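Local coordinates for DNA replication regulator protein HobA (Helicobacter pylori, PDB 2UVP) that is required for initiation of DNA replication, increasing the binding of the initiator DnaA to the oriC region, at residues 54-59 / 117-122; 132-137 / 145-150. All coordinates share one frame; numbering follows the deposited sequence.

Interaction 1 (54-59 / 117-122); sequences GSLLVS and MFWHVG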
loop_
_atom_site.group_PDB
_atom_site.type_symbol
_atom_site.label_atom_id
_atom_site.label_comp_id
_atom_site.label_asym_id
_atom_site.label_seq_id
_atom_site.Cartn_x
_atom_site.Cartn_y
_atom_site.Cartn_z
ATOM N N GLY A 54 20.497 -8.027 -14.847
ATOM C CA GLY A 54 20.368 -6.869 -13.956
ATOM C C GLY A 54 18.953 -6.643 -13.428
ATOM O O GLY A 54 17.974 -7.028 -14.057
ATOM N N SER A 55 18.862 -6.013 -12.265
ATOM C CA SER A 55 17.583 -5.621 -11.676
ATOM C C SER A 55 17.310 -4.133 -11.926
ATOM O O SER A 55 18.239 -3.324 -12.075
ATOM C CB SER A 55 17.567 -5.937 -10.157
ATOM O OG SER A 55 18.632 -5.282 -9.499
ATOM N N LEU A 56 16.032 -3.762 -12.005
ATOM C CA LEU A 56 15.657 -2.355 -12.139
ATOM C C LEU A 56 14.966 -1.906 -10.867
ATOM O O LEU A 56 13.945 -2.486 -10.462
ATOM C CB LEU A 56 14.723 -2.133 -13.341
ATOM C CG LEU A 56 15.321 -2.408 -14.717
ATOM C CD1 LEU A 56 14.203 -2.396 -15.738
ATOM C CD2 LEU A 56 16.371 -1.352 -15.039
ATOM N N LEU A 57 15.541 -0.902 -10.215
ATOM C CA LEU A 57 14.968 -0.390 -8.975
ATOM C C LEU A 57 14.296 0.909 -9.368
ATOM O O LEU A 57 14.971 1.908 -9.655
ATOM C CB LEU A 57 16.056 -0.152 -7.914
ATOM C CG LEU A 57 16.468 -1.378 -7.067
ATOM C CD1 LEU A 57 16.945 -2.538 -7.891
ATOM C CD2 LEU A 57 17.543 -0.912 -6.055
ATOM N N VAL A 58 12.970 0.896 -9.376
ATOM C CA VAL A 58 12.208 1.976 -9.995
ATOM C C VAL A 58 11.676 2.929 -8.937
ATOM O O VAL A 58 11.061 2.518 -7.939
ATOM C CB VAL A 58 11.016 1.421 -10.859
ATOM C CG1 VAL A 58 10.415 2.547 -11.705
ATOM C CG2 VAL A 58 11.484 0.305 -11.804
ATOM N N SER A 59 11.898 4.225 -9.156
ATOM C CA SER A 59 11.385 5.248 -8.261
ATOM C C SER A 59 10.770 6.388 -9.084
ATOM O O SER A 59 11.069 6.530 -10.285
ATOM C CB SER A 59 12.504 5.803 -7.359
ATOM O OG SER A 59 13.574 6.333 -8.119
ATOM N N MET A 117 20.129 -1.372 -11.141
ATOM C CA MET A 117 20.177 -0.137 -11.914
ATOM C C MET A 117 18.990 0.681 -11.436
ATOM O O MET A 117 17.891 0.129 -11.282
ATOM C CB MET A 117 20.075 -0.416 -13.423
ATOM C CG MET A 117 19.815 0.843 -14.249
ATOM S SD MET A 117 19.615 0.557 -16.020
ATOM C CE MET A 117 21.321 0.401 -16.529
ATOM N N PHE A 118 19.216 1.967 -11.163
ATOM C CA PHE A 118 18.154 2.850 -10.694
ATOM C C PHE A 118 17.431 3.453 -11.873
ATOM O O PHE A 118 18.063 4.054 -12.743
ATOM C CB PHE A 118 18.701 3.983 -9.839
ATOM C CG PHE A 118 19.304 3.527 -8.553
ATOM C CD1 PHE A 118 18.504 3.036 -7.526
ATOM C CD2 PHE A 118 20.673 3.609 -8.362
ATOM C CE1 PHE A 118 19.071 2.617 -6.312
ATOM C CE2 PHE A 118 21.257 3.188 -7.155
ATOM C CZ PHE A 118 20.458 2.695 -6.132
ATOM N N TRP A 119 16.116 3.310 -11.902
ATOM C CA TRP A 119 15.314 3.966 -12.945
ATOM C C TRP A 119 14.449 4.963 -12.229
ATOM O O TRP A 119 13.555 4.584 -11.458
ATOM C CB TRP A 119 14.449 2.940 -13.651
ATOM C CG TRP A 119 13.536 3.448 -14.733
ATOM C CD1 TRP A 119 13.301 4.757 -15.114
ATOM C CD2 TRP A 119 12.715 2.633 -15.564
ATOM N NE1 TRP A 119 12.378 4.784 -16.144
ATOM C CE2 TRP A 119 11.996 3.496 -16.428
ATOM C CE3 TRP A 119 12.499 1.254 -15.648
ATOM C CZ2 TRP A 119 11.111 3.014 -17.394
ATOM C CZ3 TRP A 119 11.629 0.769 -16.600
ATOM C CH2 TRP A 119 10.935 1.657 -17.471
ATOM N N HIS A 120 14.722 6.252 -12.429
ATOM C CA HIS A 120 13.976 7.255 -11.667
ATOM C C HIS A 120 13.243 8.169 -12.623
ATOM O O HIS A 120 13.810 8.568 -13.642
ATOM C CB HIS A 120 14.882 8.077 -10.742
ATOM C CG HIS A 120 14.149 9.159 -10.020
ATOM N ND1 HIS A 120 13.339 8.908 -8.929
ATOM C CD2 HIS A 120 14.012 10.483 -10.296
ATOM C CE1 HIS A 120 12.789 10.041 -8.529
ATOM N NE2 HIS A 120 13.147 10.997 -9.369
ATOM N N VAL A 121 12.007 8.513 -12.270
ATOM C CA VAL A 121 11.198 9.433 -13.073
ATOM C C VAL A 121 10.770 10.653 -12.286
ATOM O O VAL A 121 10.064 10.548 -11.279
ATOM C CB VAL A 121 9.931 8.737 -13.619
ATOM C CG1 VAL A 121 9.165 9.700 -14.534
ATOM C CG2 VAL A 121 10.331 7.456 -14.352
ATOM N N GLY A 122 11.185 11.827 -12.764
ATOM C CA GLY A 122 10.643 13.073 -12.280
ATOM C C GLY A 122 11.605 13.810 -11.368
ATOM O O GLY A 122 12.834 13.624 -11.450
#
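Ser59 and His120 are hydrogen-bonded through their side chains, Ser59 OG lying 2.7 Å from His120 ND1 near the plane of the imidazole, at its edge. The serine hydroxyl sits between its own backbone N and carbonyl carbon (chi1 57°), a rotamer that carries OG to the ring nitrogen. On its far side the ring is tied to the loop that follows the strand, where NE2 is hydrogen-bonded to Lys123 O. Backbone bonds run beside this pair: Leu57 N to Met117 O at 2.8 Å, Trp119 N to Leu57 O, Ser59 N to Trp119 O and Val121 N to Ser59 O. These two strands are adjacent members of a parallel alpha/beta sheet of strand order 2-1-3-4-5, as in flavodoxin-like folds and consistent with the SIS clan, and strand 88-90 pairs with the other edge of 55-60. On one face, Leu56 CD1 and Val58 CG2 both approach Trp119 CE3, at 4.0 and 4.1 Å, while Leu56 CD2 lies 3.9 Å from Met117 SD. Helices 39-51 and 65-75 cover that face. On the other, Leu57 CD2 lies 3.9 Å from Phe118 CE1, and helix 127-133 packs over Phe118 and His120.

Interaction 2 (132-137 / 145-150); sequences ILLSKI and EELKED
Leu134 and Leu147 meet at an oblique angle, the CD1 methyl of Leu134 lying 3.4 Å from CG of Leu147, a short approach made by a non-rotameric leucine whose exact placement is doubtful. Leu147 packs at the end of helix 127-133: its CD2 also lies 3.7 Å from Leu133 CB, while Leu141 of the neighbouring strand touches both Leu133 and Leu147. Lys148 reaches across the turn beside them. Its CG is anti to the backbone N (chi1 -172°) and the chain stays extended until it bends at NZ, which lays the methylene carbons over a row of backbone carbonyls: CD is 3.3 Å from Leu133 O, and CE is 3.2 Å from Ser135 O. A water accepts from Lys148 NZ at 2.7 Å and donates to Ile137 O at 2.9 Å. The turn itself is held by Ile132 O, which accepts from both Ser135 N and Ser135 OG, the hydroxyl at 2.6 Å. The segments are thus joined by leucine contacts, lysine methylenes against carbonyl oxygens and one water bridge, with no direct hydrogen bond between them; that water probably helps to stabilise the ammonium charge, as may, weakly, the long salt bridge to Glu149, a calcium ligand.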
loop_
_atom_site.group_PDB
_atom_site.type_symbol
_atom_site.label_atom_id
_atom_site.label_comp_id
_atom_site.label_asym_id
_atom_site.label_seq_id
_atom_site.Cartn_x
_atom_site.Cartn_y
_atom_site.Cartn_z
ATOM N N ILE A 132 22.218 9.071 -4.118
ATOM C CA ILE A 132 22.179 7.709 -4.631
ATOM C C ILE A 132 22.276 7.717 -6.162
ATOM O O ILE A 132 23.041 6.950 -6.765
ATOM C CB ILE A 132 20.908 6.978 -4.108
ATOM C CG1 ILE A 132 21.237 6.299 -2.777
ATOM C CG2 ILE A 132 20.389 5.963 -5.112
ATOM C CD1 ILE A 132 20.036 5.823 -2.015
ATOM N N LEU A 133 21.527 8.623 -6.780
ATOM C CA LEU A 133 21.495 8.700 -8.231
ATOM C C LEU A 133 22.828 9.209 -8.778
ATOM O O LEU A 133 23.208 8.869 -9.891
ATOM C CB LEU A 133 20.312 9.556 -8.688
ATOM C CG LEU A 133 18.936 8.989 -8.298
ATOM C CD1 LEU A 133 17.839 9.900 -8.789
ATOM C CD2 LEU A 133 18.726 7.566 -8.803
ATOM N N LEU A 134 23.528 10.003 -7.966
ATOM C CA LEU A 134 24.887 10.488 -8.269
ATOM C C LEU A 134 25.970 9.403 -8.171
ATOM O O LEU A 134 27.109 9.609 -8.622
ATOM C CB LEU A 134 25.233 11.634 -7.316
ATOM C CG LEU A 134 25.404 13.089 -7.784
ATOM C CD1 LEU A 134 24.794 13.399 -9.150
ATOM C CD2 LEU A 134 24.878 14.051 -6.732
ATOM N N SER A 135 25.613 8.260 -7.583
ATOM C CA SER A 135 26.568 7.190 -7.295
ATOM C C SER A 135 27.072 6.444 -8.539
ATOM O O SER A 135 26.706 6.778 -9.666
ATOM C CB SER A 135 25.977 6.210 -6.275
ATOM O OG SER A 135 25.042 5.330 -6.878
ATOM N N LYS A 136 27.923 5.446 -8.308
ATOM C CA LYS A 136 28.527 4.623 -9.353
ATOM C C LYS A 136 27.504 3.685 -9.989
ATOM O O LYS A 136 27.701 3.216 -11.113
ATOM C CB LYS A 136 29.678 3.762 -8.784
ATOM C CG LYS A 136 30.285 4.253 -7.458
ATOM C CD LYS A 136 29.473 3.756 -6.240
ATOM C CE LYS A 136 29.504 4.760 -5.088
ATOM N NZ LYS A 136 29.103 6.134 -5.511
ATOM N N ILE A 137 26.423 3.394 -9.264
ATOM C CA ILE A 137 25.449 2.408 -9.722
ATOM C C ILE A 137 24.842 2.912 -11.039
ATOM O O ILE A 137 24.583 4.102 -11.180
ATOM C CB ILE A 137 24.350 2.097 -8.653
ATOM C CG1 ILE A 137 24.937 1.319 -7.467
ATOM C CG2 ILE A 137 23.235 1.212 -9.234
ATOM C CD1 ILE A 137 25.573 2.164 -6.396
ATOM N N GLU A 145 15.819 18.017 -15.346
ATOM C CA GLU A 145 17.118 18.626 -15.679
ATOM C C GLU A 145 18.226 17.608 -15.504
ATOM O O GLU A 145 18.121 16.717 -14.660
ATOM C CB GLU A 145 17.399 19.870 -14.842
ATOM C CG GLU A 145 17.227 19.709 -13.345
ATOM C CD GLU A 145 17.371 21.048 -12.610
ATOM O OE1 GLU A 145 18.466 21.658 -12.700
ATOM O OE2 GLU A 145 16.388 21.483 -11.952
ATOM N N GLU A 146 19.273 17.727 -16.321
ATOM C CA GLU A 146 20.351 16.755 -16.296
ATOM C C GLU A 146 21.023 16.780 -14.926
ATOM O O GLU A 146 21.266 17.841 -14.361
ATOM C CB GLU A 146 21.379 17.010 -17.403
ATOM C CG GLU A 146 22.343 15.829 -17.567
ATOM C CD GLU A 146 23.383 16.024 -18.656
ATOM O OE1 GLU A 146 23.014 16.275 -19.820
ATOM O OE2 GLU A 146 24.589 15.897 -18.349
ATOM N N LEU A 147 21.300 15.601 -14.390
ATOM C CA LEU A 147 21.919 15.508 -13.082
ATOM C C LEU A 147 23.415 15.290 -13.217
ATOM O O LEU A 147 24.207 15.921 -12.530
ATOM C CB LEU A 147 21.274 14.360 -12.284
ATOM C CG LEU A 147 21.906 13.916 -10.964
ATOM C CD1 LEU A 147 21.622 14.931 -9.856
ATOM C CD2 LEU A 147 21.406 12.536 -10.575
ATOM N N LYS A 148 23.792 14.430 -14.156
ATOM C CA LYS A 148 25.009 13.654 -14.027
ATOM C C LYS A 148 25.512 13.357 -15.437
ATOM O O LYS A 148 26.038 14.246 -16.109
ATOM C CB LYS A 148 24.626 12.378 -13.255
ATOM C CG LYS A 148 25.728 11.418 -12.787
ATOM C CD LYS A 148 25.052 10.108 -12.289
ATOM C CE LYS A 148 26.049 9.100 -11.723
ATOM N NZ LYS A 148 26.664 8.228 -12.758
ATOM N N GLU A 149 25.338 12.112 -15.883
ATOM C CA GLU A 149 25.604 11.713 -17.260
ATOM C C GLU A 149 24.361 12.022 -18.104
ATOM O O GLU A 149 23.418 12.660 -17.620
ATOM C CB GLU A 149 25.925 10.210 -17.331
ATOM C CG GLU A 149 26.863 9.679 -16.235
ATOM C CD GLU A 149 28.296 10.203 -16.338
ATOM O OE1 GLU A 149 28.680 10.745 -17.402
ATOM O OE2 GLU A 149 29.045 10.071 -15.341
ATOM N N ASP A 150 24.365 11.590 -19.363
ATOM C CA ASP A 150 23.191 11.730 -20.218
ATOM C C ASP A 150 21.973 11.188 -19.488
ATOM O O ASP A 150 22.018 10.106 -18.886
ATOM C CB ASP A 150 23.367 10.966 -21.533
ATOM C CG ASP A 150 24.400 11.597 -22.454
ATOM O OD1 ASP A 150 24.630 11.035 -23.552
ATOM O OD2 ASP A 150 24.971 12.652 -22.091
HETATM O O HOH W 1 25.683 5.772 -13.258
#

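In the fold
Interaction 1 comes first along the chain and lies in the buried centre of the parallel sheet, pairing strands 55-60 and 116-121. Interaction 2 follows, its centre about 12 Å from that of interaction 1, and joins the end of helix 127-133 to the loop between strands 139-143 and 152-153. Strand 116-121 is followed, after a short loop, by that helix, and the two contacts touch: Phe118 CZ packs on Ile132 CG2 at 3.4 Å, and His120 CG lies 4.0 Å from Leu133 CD1. Leu133 therefore takes part in interaction 2 while resting on the sheet of interaction 1. The arrangement links the sheet interior to a more exposed loop carrying the calcium ligands Glu146 and Glu149, although the physiological relevance of the calcium is unknown.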